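Local atomic coordinates of GDP-L-fucose synthase (Campylobacter jejuni subsp. jejuni serotype O:2, PDB entry 7M13), a protein that uses NADPH to make GDP-D-glycero-L-gluco-heptose for the capsular polysaccharide of this bacterium and belongs to the GDP-L-fucose synthase subfamily. Residues Asp45-Gln50 against Leu88-Asn93; Glu62-Thr67 against Asn101-Leu106; Lys239-Phe244 against Ile287-Leu292. One frame throughout, in Å; residues are numbered along the deposited sequence.

In the fold
Contacts 1 and 2 lie in the NADP-binding Rossmann half of the chain, contact 3 on the opposite side of its centre. The centres of contacts 1 and 2 are about 15 Å apart. Helix 80-100 carries 88-93 of contact 1 and is the crossover between the strands of contact 2. The two touch where Ile90 CG2 meets Leu66 CD1 at 4.1 Å. Both reach NADP: contact 1 at the adenine, contact 2 at the nicotinamide ribose through Thr67. Contact 3 is, centre to centre, about 36 Å from contact 1 and about 35 Å from contact 2. It reaches the sheet of contact 2. Its Arg242 is predicted to bind substrate, and the Phe244 side chain is about 7 Å from NADP.

Contact 1: residues Asp45-Gln50 against Leu88-Asn93. With NAP (NADP nicotinamide-adenine-dinucleotide phosphate), chain E.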
# COMPACT_ATOMS: atom_id res chain seq x y z
N ASP B 45 11.36 -19.09 -3.45
CA ASP B 45 10.92 -18.18 -2.37
C ASP B 45 10.36 -16.91 -3.01
O ASP B 45 11.14 -16.13 -3.58
CB ASP B 45 12.09 -17.84 -1.46
CG ASP B 45 11.72 -16.90 -0.32
OD1 ASP B 45 10.49 -16.55 -0.15
OD2 ASP B 45 12.65 -16.50 0.41
N LEU B 46 9.03 -16.72 -2.98
CA LEU B 46 8.38 -15.62 -3.75
C LEU B 46 8.65 -14.24 -3.12
O LEU B 46 8.39 -13.24 -3.82
CB LEU B 46 6.88 -15.89 -3.80
CG LEU B 46 6.50 -17.08 -4.70
CD1 LEU B 46 5.03 -17.34 -4.58
CD2 LEU B 46 6.88 -16.80 -6.12
N VAL B 47 9.23 -14.18 -1.93
CA VAL B 47 9.68 -12.91 -1.31
C VAL B 47 10.97 -12.44 -2.00
O VAL B 47 11.30 -11.26 -1.86
CB VAL B 47 9.80 -13.05 0.21
CG1 VAL B 47 10.46 -11.85 0.87
CG2 VAL B 47 8.43 -13.30 0.82
N ASN B 48 11.73 -13.35 -2.60
CA ASN B 48 13.06 -13.04 -3.13
C ASN B 48 12.94 -12.58 -4.58
O ASN B 48 12.66 -13.40 -5.46
CB ASN B 48 14.00 -14.24 -2.94
CG ASN B 48 15.42 -13.92 -3.35
OD1 ASN B 48 15.74 -14.04 -4.51
ND2 ASN B 48 16.23 -13.36 -2.44
N GLN B 49 13.14 -11.30 -4.81
CA GLN B 49 13.02 -10.68 -6.12
C GLN B 49 13.93 -11.36 -7.14
O GLN B 49 13.47 -11.69 -8.22
CB GLN B 49 13.33 -9.20 -5.97
CG GLN B 49 13.32 -8.50 -7.30
CD GLN B 49 13.74 -7.06 -7.16
OE1 GLN B 49 13.00 -6.13 -7.48
NE2 GLN B 49 14.94 -6.89 -6.71
N GLN B 50 15.18 -11.64 -6.78
CA GLN B 50 16.14 -12.26 -7.71
C GLN B 50 15.58 -13.62 -8.16
O GLN B 50 15.61 -13.89 -9.36
CB GLN B 50 17.50 -12.38 -7.04
CG GLN B 50 18.55 -13.02 -7.94
CD GLN B 50 19.87 -13.21 -7.23
OE1 GLN B 50 20.02 -13.05 -6.02
NE2 GLN B 50 20.87 -13.57 -8.02
N LEU B 88 3.47 -7.82 0.44
CA LEU B 88 3.87 -6.82 -0.59
C LEU B 88 4.97 -7.41 -1.48
O LEU B 88 4.95 -7.18 -2.68
CB LEU B 88 4.33 -5.50 0.04
CG LEU B 88 3.26 -4.64 0.68
CD1 LEU B 88 3.90 -3.41 1.30
CD2 LEU B 88 2.18 -4.24 -0.31
N MET B 89 5.97 -8.09 -0.92
CA MET B 89 7.06 -8.62 -1.75
C MET B 89 6.52 -9.69 -2.72
O MET B 89 6.88 -9.64 -3.91
CB MET B 89 8.22 -9.19 -0.94
CG MET B 89 9.00 -8.11 -0.12
SD MET B 89 9.74 -6.83 -1.15
CE MET B 89 10.72 -7.85 -2.24
N ILE B 90 5.70 -10.60 -2.25
CA ILE B 90 5.12 -11.65 -3.12
C ILE B 90 4.38 -10.97 -4.27
O ILE B 90 4.56 -11.29 -5.44
CB ILE B 90 4.25 -12.61 -2.31
CG1 ILE B 90 5.11 -13.44 -1.35
CG2 ILE B 90 3.47 -13.49 -3.27
CD1 ILE B 90 4.30 -14.20 -0.34
N GLN B 91 3.46 -10.09 -3.90
CA GLN B 91 2.61 -9.37 -4.87
C GLN B 91 3.50 -8.63 -5.87
O GLN B 91 3.30 -8.76 -7.12
CB GLN B 91 1.67 -8.38 -4.16
CG GLN B 91 0.61 -9.06 -3.29
CD GLN B 91 -0.05 -8.17 -2.27
OE1 GLN B 91 -0.73 -8.70 -1.38
NE2 GLN B 91 0.20 -6.88 -2.31
N ASN B 92 4.44 -7.84 -5.38
CA ASN B 92 5.23 -6.95 -6.26
C ASN B 92 6.10 -7.82 -7.16
O ASN B 92 6.21 -7.57 -8.37
CB ASN B 92 6.09 -6.00 -5.44
CG ASN B 92 5.30 -4.94 -4.71
OD1 ASN B 92 4.11 -4.79 -4.93
ND2 ASN B 92 6.00 -4.23 -3.85
N ASN B 93 6.74 -8.83 -6.59
CA ASN B 93 7.65 -9.68 -7.39
C ASN B 93 6.87 -10.40 -8.49
O ASN B 93 7.32 -10.40 -9.65
CB ASN B 93 8.37 -10.67 -6.50
CG ASN B 93 9.42 -10.05 -5.58
OD1 ASN B 93 9.89 -8.95 -5.84
ND2 ASN B 93 9.75 -10.79 -4.54
PA NAP E . -3.01 -20.89 1.86
O1A NAP E . -2.67 -20.19 3.14
O2A NAP E . -3.79 -22.18 1.97
O5B NAP E . -1.73 -21.23 1.01
C5B NAP E . -0.74 -20.23 0.76
C4B NAP E . 0.36 -20.90 0.00
O4B NAP E . 1.32 -19.88 -0.34
C3B NAP E . 1.12 -21.98 0.80
O3B NAP E . 1.14 -23.20 0.06
C2B NAP E . 2.50 -21.36 1.02
O2B NAP E . 3.57 -22.30 0.96
C1B NAP E . 2.61 -20.43 -0.18
N9A NAP E . 3.56 -19.36 0.06
C8A NAP E . 3.52 -18.41 1.04
N7A NAP E . 4.59 -17.65 1.08
C5A NAP E . 5.40 -18.15 0.08
C6A NAP E . 6.68 -17.78 -0.37
N6A NAP E . 7.41 -16.81 0.19
N1A NAP E . 7.20 -18.49 -1.39
C2A NAP E . 6.47 -19.48 -1.93
N3A NAP E . 5.26 -19.92 -1.58
C4A NAP E . 4.78 -19.21 -0.56
O3 NAP E . -3.82 -19.88 0.92
PN NAP E . -5.37 -19.86 0.60
O1N NAP E . -6.11 -19.95 1.88
O2N NAP E . -5.60 -20.87 -0.46
O5D NAP E . -5.53 -18.38 -0.00
C5D NAP E . -5.41 -18.15 -1.39
C4D NAP E . -5.65 -16.69 -1.63
O4D NAP E . -7.01 -16.34 -1.24
C3D NAP E . -4.72 -15.74 -0.86
O3D NAP E . -4.41 -14.58 -1.63
C2D NAP E . -5.56 -15.41 0.34
O2D NAP E . -5.16 -14.23 1.02
C1D NAP E . -6.94 -15.29 -0.28
N1N NAP E . -8.00 -15.43 0.74
C2N NAP E . -8.15 -16.58 1.46
C3N NAP E . -9.07 -16.66 2.45
C7N NAP E . -9.28 -17.88 3.28
O7N NAP E . -10.26 -17.93 4.05
N7N NAP E . -8.40 -18.87 3.14
C4N NAP E . -9.95 -15.54 2.72
C5N NAP E . -9.76 -14.37 1.89
C6N NAP E . -8.79 -14.32 1.03
P2B NAP E . 3.90 -23.24 2.24
O1X NAP E . 2.82 -24.29 2.20
O2X NAP E . 3.94 -22.42 3.45
O3X NAP E . 5.30 -23.80 1.92
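Leu46, Val47 and Ile90 line the adenine end of the NADP pocket, where the loop before helix 49-59 meets helix 80-100 of the Rossmann domain. Two bonds hold the base. Leu46 N donates to NADP N1A at 3.0 Å, almost straight at 175°. NADP N6A donates to Asp45 OD1 at 3.1 Å. The same OD1 also accepts from Val47 N, which meets it from above the carboxylate plane. This is an Asx turn, set within a type I turn from Asp45 to Asn48. Asp45 CG is anti to the backbone N (chi1 180°), which puts OD1 within reach of Val47 N.

Leu46 CG and CD1 and Ile90 CD1 lie against one face of the adenine. Ile90 CD1 comes within 3.7 Å of NADP N7A. Nearer its backbone, Ile90 CG1 touches both Leu46 CB at 3.9 Å and Val47 CG2 at 4.0 Å. The other branch of Val47, CG1, crosses the Met89 side chain at about a right angle. Met89 is bent at chi2 and chi3, which turns its CE back to Val47 O.

Asn93 makes the polar link. Its ND2 donates to Leu46 O at 2.9 Å with an angle of 169°, and the acceptor lies in the amide plane. Asn93 OD1 rests on Gln49 CB at 3.5 Å. The amide thus ties a loop carbonyl to helix 80-100.

Around this joint, Leu46 also packs on Tyr12 and Ala14 of strand 11-14, and Asn48 OD1 caps Ala51 N at the start of helix 49-59. Helix 138-158 covers Leu88 and Gln91. The contact lies in the dimer interface: Met89 packs on Gln49 of the second subunit, and Gln49 on Val47 of the second subunit.

Contact 2: residues Glu62-Thr67 against Asn101-Leu106. With NAP (NADP nicotinamide-adenine-dinucleotide phosphate), chain E.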
# COMPACT_ATOMS: atom_id res chain seq x y z
N GLU B 62 2.41 -18.09 -19.44
CA GLU B 62 1.48 -17.27 -20.23
C GLU B 62 0.34 -16.74 -19.35
O GLU B 62 -0.14 -15.68 -19.64
CB GLU B 62 0.89 -18.13 -21.35
CG GLU B 62 1.93 -18.54 -22.39
CD GLU B 62 1.31 -19.40 -23.47
OE1 GLU B 62 0.59 -18.83 -24.34
OE2 GLU B 62 1.52 -20.62 -23.41
N TYR B 63 -0.00 -17.45 -18.30
CA TYR B 63 -1.13 -17.15 -17.38
C TYR B 63 -0.64 -17.41 -15.98
O TYR B 63 0.10 -18.38 -15.71
CB TYR B 63 -2.36 -18.00 -17.71
CG TYR B 63 -2.89 -17.65 -19.06
CD1 TYR B 63 -3.79 -16.63 -19.24
CD2 TYR B 63 -2.49 -18.35 -20.18
CE1 TYR B 63 -4.24 -16.27 -20.49
CE2 TYR B 63 -2.93 -18.01 -21.45
CZ TYR B 63 -3.81 -16.96 -21.61
OH TYR B 63 -4.24 -16.59 -22.86
N VAL B 64 -1.01 -16.54 -15.04
CA VAL B 64 -0.61 -16.64 -13.63
C VAL B 64 -1.83 -16.58 -12.73
O VAL B 64 -2.67 -15.64 -12.87
CB VAL B 64 0.37 -15.51 -13.29
CG1 VAL B 64 0.71 -15.53 -11.81
CG2 VAL B 64 1.65 -15.58 -14.14
N PHE B 65 -1.96 -17.54 -11.82
CA PHE B 65 -2.87 -17.47 -10.65
C PHE B 65 -2.05 -17.25 -9.42
O PHE B 65 -1.23 -18.13 -9.05
CB PHE B 65 -3.73 -18.73 -10.54
CG PHE B 65 -4.66 -18.97 -11.70
CD1 PHE B 65 -5.95 -18.48 -11.68
CD2 PHE B 65 -4.30 -19.79 -12.76
CE1 PHE B 65 -6.83 -18.70 -12.72
CE2 PHE B 65 -5.19 -20.01 -13.80
CZ PHE B 65 -6.46 -19.51 -13.76
N LEU B 66 -2.19 -16.08 -8.81
CA LEU B 66 -1.34 -15.70 -7.67
C LEU B 66 -2.08 -16.04 -6.39
O LEU B 66 -2.90 -15.20 -5.92
CB LEU B 66 -1.00 -14.22 -7.77
CG LEU B 66 -0.16 -13.68 -6.64
CD1 LEU B 66 1.01 -14.61 -6.31
CD2 LEU B 66 0.27 -12.26 -6.99
N THR B 67 -1.85 -17.21 -5.80
CA THR B 67 -2.57 -17.61 -4.57
C THR B 67 -1.67 -17.55 -3.34
O THR B 67 -2.21 -17.63 -2.24
CB THR B 67 -3.21 -19.01 -4.66
OG1 THR B 67 -2.26 -20.03 -4.31
CG2 THR B 67 -3.82 -19.28 -6.00
N ASN B 101 7.76 -10.05 -18.40
CA ASN B 101 7.91 -11.30 -19.20
C ASN B 101 6.63 -11.58 -20.00
O ASN B 101 6.48 -12.71 -20.49
CB ASN B 101 8.34 -12.45 -18.30
CG ASN B 101 9.76 -12.27 -17.81
OD1 ASN B 101 10.75 -12.56 -18.51
ND2 ASN B 101 9.90 -11.67 -16.65
N ASN B 102 5.79 -10.58 -20.21
CA ASN B 102 4.70 -10.59 -21.22
C ASN B 102 3.68 -11.68 -20.90
O ASN B 102 3.13 -12.33 -21.79
CB ASN B 102 5.30 -10.71 -22.62
CG ASN B 102 6.23 -9.55 -22.88
OD1 ASN B 102 5.77 -8.41 -22.92
ND2 ASN B 102 7.53 -9.81 -22.93
N VAL B 103 3.44 -11.93 -19.61
CA VAL B 103 2.29 -12.76 -19.17
C VAL B 103 1.03 -12.19 -19.82
O VAL B 103 0.87 -10.96 -19.90
CB VAL B 103 2.21 -12.77 -17.64
CG1 VAL B 103 0.80 -13.16 -17.19
CG2 VAL B 103 3.28 -13.64 -17.03
N LYS B 104 0.18 -13.06 -20.36
CA LYS B 104 -1.06 -12.61 -21.01
C LYS B 104 -2.08 -12.13 -19.98
O LYS B 104 -2.63 -11.05 -20.16
CB LYS B 104 -1.63 -13.73 -21.87
CG LYS B 104 -0.70 -14.10 -23.00
CD LYS B 104 -1.20 -15.22 -23.87
CE LYS B 104 -0.32 -15.43 -25.09
NZ LYS B 104 1.01 -16.00 -24.73
N LYS B 105 -2.33 -12.91 -18.94
CA LYS B 105 -3.32 -12.53 -17.93
C LYS B 105 -2.93 -13.10 -16.57
O LYS B 105 -2.28 -14.16 -16.51
CB LYS B 105 -4.65 -13.11 -18.35
CG LYS B 105 -5.86 -12.33 -17.97
CD LYS B 105 -6.99 -12.69 -18.94
CE LYS B 105 -8.25 -12.26 -18.28
NZ LYS B 105 -9.37 -12.48 -19.20
N LEU B 106 -3.29 -12.38 -15.52
CA LEU B 106 -3.01 -12.77 -14.13
C LEU B 106 -4.27 -12.56 -13.31
O LEU B 106 -4.97 -11.58 -13.55
CB LEU B 106 -1.86 -11.88 -13.62
CG LEU B 106 -1.42 -12.07 -12.16
CD1 LEU B 106 0.08 -11.78 -12.03
CD2 LEU B 106 -2.20 -11.19 -11.22
PA NAP E . -3.01 -20.89 1.86
O1A NAP E . -2.67 -20.19 3.14
O2A NAP E . -3.79 -22.18 1.97
O5B NAP E . -1.73 -21.23 1.01
C5B NAP E . -0.74 -20.23 0.76
C4B NAP E . 0.36 -20.90 0.00
O4B NAP E . 1.32 -19.88 -0.34
C3B NAP E . 1.12 -21.98 0.80
O3B NAP E . 1.14 -23.20 0.06
C2B NAP E . 2.50 -21.36 1.02
O2B NAP E . 3.57 -22.30 0.96
C1B NAP E . 2.61 -20.43 -0.18
N9A NAP E . 3.56 -19.36 0.06
C8A NAP E . 3.52 -18.41 1.04
N7A NAP E . 4.59 -17.65 1.08
C5A NAP E . 5.40 -18.15 0.08
C6A NAP E . 6.68 -17.78 -0.37
N6A NAP E . 7.41 -16.81 0.19
N1A NAP E . 7.20 -18.49 -1.39
C2A NAP E . 6.47 -19.48 -1.93
N3A NAP E . 5.26 -19.92 -1.58
C4A NAP E . 4.78 -19.21 -0.56
O3 NAP E . -3.82 -19.88 0.92
PN NAP E . -5.37 -19.86 0.60
O1N NAP E . -6.11 -19.95 1.88
O2N NAP E . -5.60 -20.87 -0.46
O5D NAP E . -5.53 -18.38 -0.00
C5D NAP E . -5.41 -18.15 -1.39
C4D NAP E . -5.65 -16.69 -1.63
O4D NAP E . -7.01 -16.34 -1.24
C3D NAP E . -4.72 -15.74 -0.86
O3D NAP E . -4.41 -14.58 -1.63
C2D NAP E . -5.56 -15.41 0.34
O2D NAP E . -5.16 -14.23 1.02
C1D NAP E . -6.94 -15.29 -0.28
N1N NAP E . -8.00 -15.43 0.74
C2N NAP E . -8.15 -16.58 1.46
C3N NAP E . -9.07 -16.66 2.45
C7N NAP E . -9.28 -17.88 3.28
O7N NAP E . -10.26 -17.93 4.05
N7N NAP E . -8.40 -18.87 3.14
C4N NAP E . -9.95 -15.54 2.72
C5N NAP E . -9.76 -14.37 1.89
C6N NAP E . -8.79 -14.32 1.03
P2B NAP E . 3.90 -23.24 2.24
O1X NAP E . 2.82 -24.29 2.20
O2X NAP E . 3.94 -22.42 3.45
O3X NAP E . 5.30 -23.80 1.92
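Tyr63 and Val64 pair in parallel with Lys105 and Leu106 in a beta-alpha-beta unit of the Rossmann fold, with helix 80-100 as crossover. Backbone bonds set the register. Val64 N donates to Lys105 O at 3.1 Å, and the pairing runs on through Val64 with Val107. Just before the strands, Lys104 N donates to Glu62 O at 2.7 Å. Two CA-H...O contacts accompany these bonds: Tyr63 CA to Lys105 O, Leu106 CA to Val64 O.

A salt bridge closes the Glu62 end. Glu62 and Lys104 run side by side, and Lys104 NZ meets Glu62 OE1 at 2.9 Å on its anti side. The one bend of the Lys104 chain, at chi4 (71°), turns NZ to the carboxylate. Glu62 OE2 is taken by Lys10 N.

Apolar contacts differ by face. On the Val64 and Leu106 face, Val64 CG1 meets Leu106 CD1 at 3.8 Å, and Val64 CG2 meets Val103 CG2 at the same distance. On the other face, Lys105 CB lies obliquely against the Tyr63 ring, while Lys105 NZ reaches Asp262. Lys104 CB makes an off-centre CH-pi contact with that ring, 4.3 Å from its centroid. Just past strand 63-66, Thr67 O lies 3.4 Å from NADP C5D.

Contact 3: residues Lys239-Phe244 against Ile287-Leu292; sequences KVRREF and IKEVAL
Ile287 opens helix 287-298 directly against Val240, just before strand 241-246. Ile287 N donates to Val240 O at 2.9 Å; the donor nitrogen lies nearly along the C=O axis, though the N-H is bent (143°). A first-turn N-H, which has no acceptor within its own helix, is thus satisfied by the approach to the strand. The Ile287 side chain points at the same segment. Its CG1 is anti to the backbone N (chi1 -175°), and CD1 comes to 4.0 Å from Arg242 NH2. The two side chains lie alongside each other and point the same way. Val240 CG1 sits 3.5 Å above one face of the Arg242 guanidinium, near its rim. Arg242 is a predicted substrate-binding residue.

Lys288 adds a backbone bond with Gly238. Glu289 then reaches back toward Arg241. Its OE2 is 4.0 Å from Arg241 NH2, too far for a salt bridge, and the guanidinium and carboxylate planes are nearly perpendicular. A water joins them instead: it accepts from Arg241 NH1 at 3.0 Å and donates to Glu289 OE1 at 2.7 Å. Each charge also has a direct partner. Arg241 NE pairs with Asp284, and Glu289 OE2 accepts from Ser286 N at the helix start.

Val290 closes the contact on its buried side. Its CG2 meets Phe244 CE2 at 3.9 Å.

Helix 184-199 covers this side, with Leu185 touching both Phe244 and Val290. Strand 162-171 borders Arg242 and Phe244. Strand 285-286 pairs antiparallel with 241-246 and leads straight into the helix. The helix also packs on strand 303-307, Ile287 against Phe306 and Ala291 against Leu304.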
# COMPACT_ATOMS: atom_id res chain seq x y z
N LYS B 239 -24.71 -15.50 16.99
CA LYS B 239 -25.36 -14.60 16.00
C LYS B 239 -24.32 -14.08 15.00
O LYS B 239 -24.75 -13.61 13.93
CB LYS B 239 -26.09 -13.46 16.72
CG LYS B 239 -27.25 -13.90 17.61
CD LYS B 239 -27.93 -12.75 18.34
CE LYS B 239 -28.97 -13.21 19.34
NZ LYS B 239 -28.49 -13.08 20.74
N VAL B 240 -23.02 -14.17 15.28
CA VAL B 240 -21.93 -13.73 14.36
C VAL B 240 -22.18 -14.35 12.97
O VAL B 240 -22.33 -15.57 12.88
CB VAL B 240 -20.54 -14.12 14.88
CG1 VAL B 240 -19.51 -14.17 13.76
CG2 VAL B 240 -20.05 -13.21 15.99
N ARG B 241 -22.21 -13.54 11.91
CA ARG B 241 -22.49 -14.05 10.55
C ARG B 241 -21.19 -14.12 9.75
O ARG B 241 -20.33 -13.26 9.93
CB ARG B 241 -23.53 -13.20 9.83
CG ARG B 241 -24.83 -13.06 10.62
CD ARG B 241 -25.93 -12.35 9.86
NE ARG B 241 -26.45 -13.18 8.80
CZ ARG B 241 -27.29 -14.19 8.93
NH1 ARG B 241 -27.76 -14.53 10.13
NH2 ARG B 241 -27.67 -14.86 7.86
N ARG B 242 -21.09 -15.12 8.89
CA ARG B 242 -19.94 -15.28 7.97
C ARG B 242 -20.45 -15.80 6.64
O ARG B 242 -21.49 -16.51 6.63
CB ARG B 242 -18.95 -16.30 8.55
CG ARG B 242 -18.00 -15.73 9.58
CD ARG B 242 -17.09 -16.83 10.06
NE ARG B 242 -16.37 -16.46 11.26
CZ ARG B 242 -16.78 -16.70 12.50
NH1 ARG B 242 -16.02 -16.32 13.52
NH2 ARG B 242 -17.93 -17.31 12.71
N GLU B 243 -19.76 -15.42 5.56
CA GLU B 243 -19.95 -15.85 4.17
C GLU B 243 -18.84 -16.87 3.91
O GLU B 243 -17.76 -16.72 4.53
CB GLU B 243 -19.72 -14.65 3.24
CG GLU B 243 -20.05 -14.94 1.81
CD GLU B 243 -19.66 -13.84 0.87
OE1 GLU B 243 -18.93 -12.82 1.29
OE2 GLU B 243 -20.08 -13.96 -0.28
N PHE B 244 -19.09 -17.88 3.09
CA PHE B 244 -18.06 -18.88 2.72
C PHE B 244 -18.11 -19.09 1.22
O PHE B 244 -19.17 -18.94 0.57
CB PHE B 244 -18.27 -20.22 3.44
CG PHE B 244 -18.26 -20.11 4.94
CD1 PHE B 244 -17.08 -20.21 5.65
CD2 PHE B 244 -19.45 -19.89 5.64
CE1 PHE B 244 -17.05 -20.09 7.03
CE2 PHE B 244 -19.41 -19.78 7.02
CZ PHE B 244 -18.23 -19.87 7.71
N ILE B 287 -23.15 -18.31 12.93
CA ILE B 287 -22.32 -19.43 13.45
C ILE B 287 -23.25 -20.51 14.01
O ILE B 287 -22.96 -21.69 13.84
CB ILE B 287 -21.24 -18.95 14.44
CG1 ILE B 287 -20.32 -20.10 14.86
CG2 ILE B 287 -21.85 -18.24 15.65
CD1 ILE B 287 -19.67 -20.82 13.70
N LYS B 288 -24.41 -20.15 14.55
CA LYS B 288 -25.39 -21.18 15.00
C LYS B 288 -25.82 -22.03 13.81
O LYS B 288 -25.79 -23.27 13.91
CB LYS B 288 -26.62 -20.54 15.65
CG LYS B 288 -27.72 -21.51 16.04
CD LYS B 288 -28.71 -20.92 17.02
CE LYS B 288 -29.29 -19.60 16.56
NZ LYS B 288 -30.35 -19.14 17.49
N GLU B 289 -26.21 -21.39 12.69
CA GLU B 289 -26.74 -22.10 11.50
C GLU B 289 -25.64 -22.99 10.91
O GLU B 289 -25.93 -24.12 10.52
CB GLU B 289 -27.25 -21.11 10.45
CG GLU B 289 -28.51 -20.37 10.89
CD GLU B 289 -28.89 -19.13 10.10
OE1 GLU B 289 -30.10 -18.77 10.12
OE2 GLU B 289 -28.01 -18.50 9.50
N VAL B 290 -24.41 -22.48 10.81
CA VAL B 290 -23.28 -23.26 10.24
C VAL B 290 -22.96 -24.44 11.17
O VAL B 290 -22.80 -25.55 10.65
CB VAL B 290 -22.04 -22.38 10.02
CG1 VAL B 290 -20.86 -23.20 9.51
CG2 VAL B 290 -22.36 -21.24 9.08
N ALA B 291 -22.87 -24.19 12.47
CA ALA B 291 -22.57 -25.26 13.45
C ALA B 291 -23.64 -26.35 13.38
O ALA B 291 -23.26 -27.52 13.34
CB ALA B 291 -22.40 -24.69 14.83
N LEU B 292 -24.93 -26.00 13.27
CA LEU B 292 -25.98 -27.04 13.17
C LEU B 292 -25.80 -27.82 11.87
O LEU B 292 -25.98 -29.04 11.87
CB LEU B 292 -27.37 -26.40 13.24
CG LEU B 292 -27.75 -25.78 14.58
CD1 LEU B 292 -29.10 -25.08 14.47
CD2 LEU B 292 -27.76 -26.84 15.68
O HOH W 1 -30.26 -16.14 10.73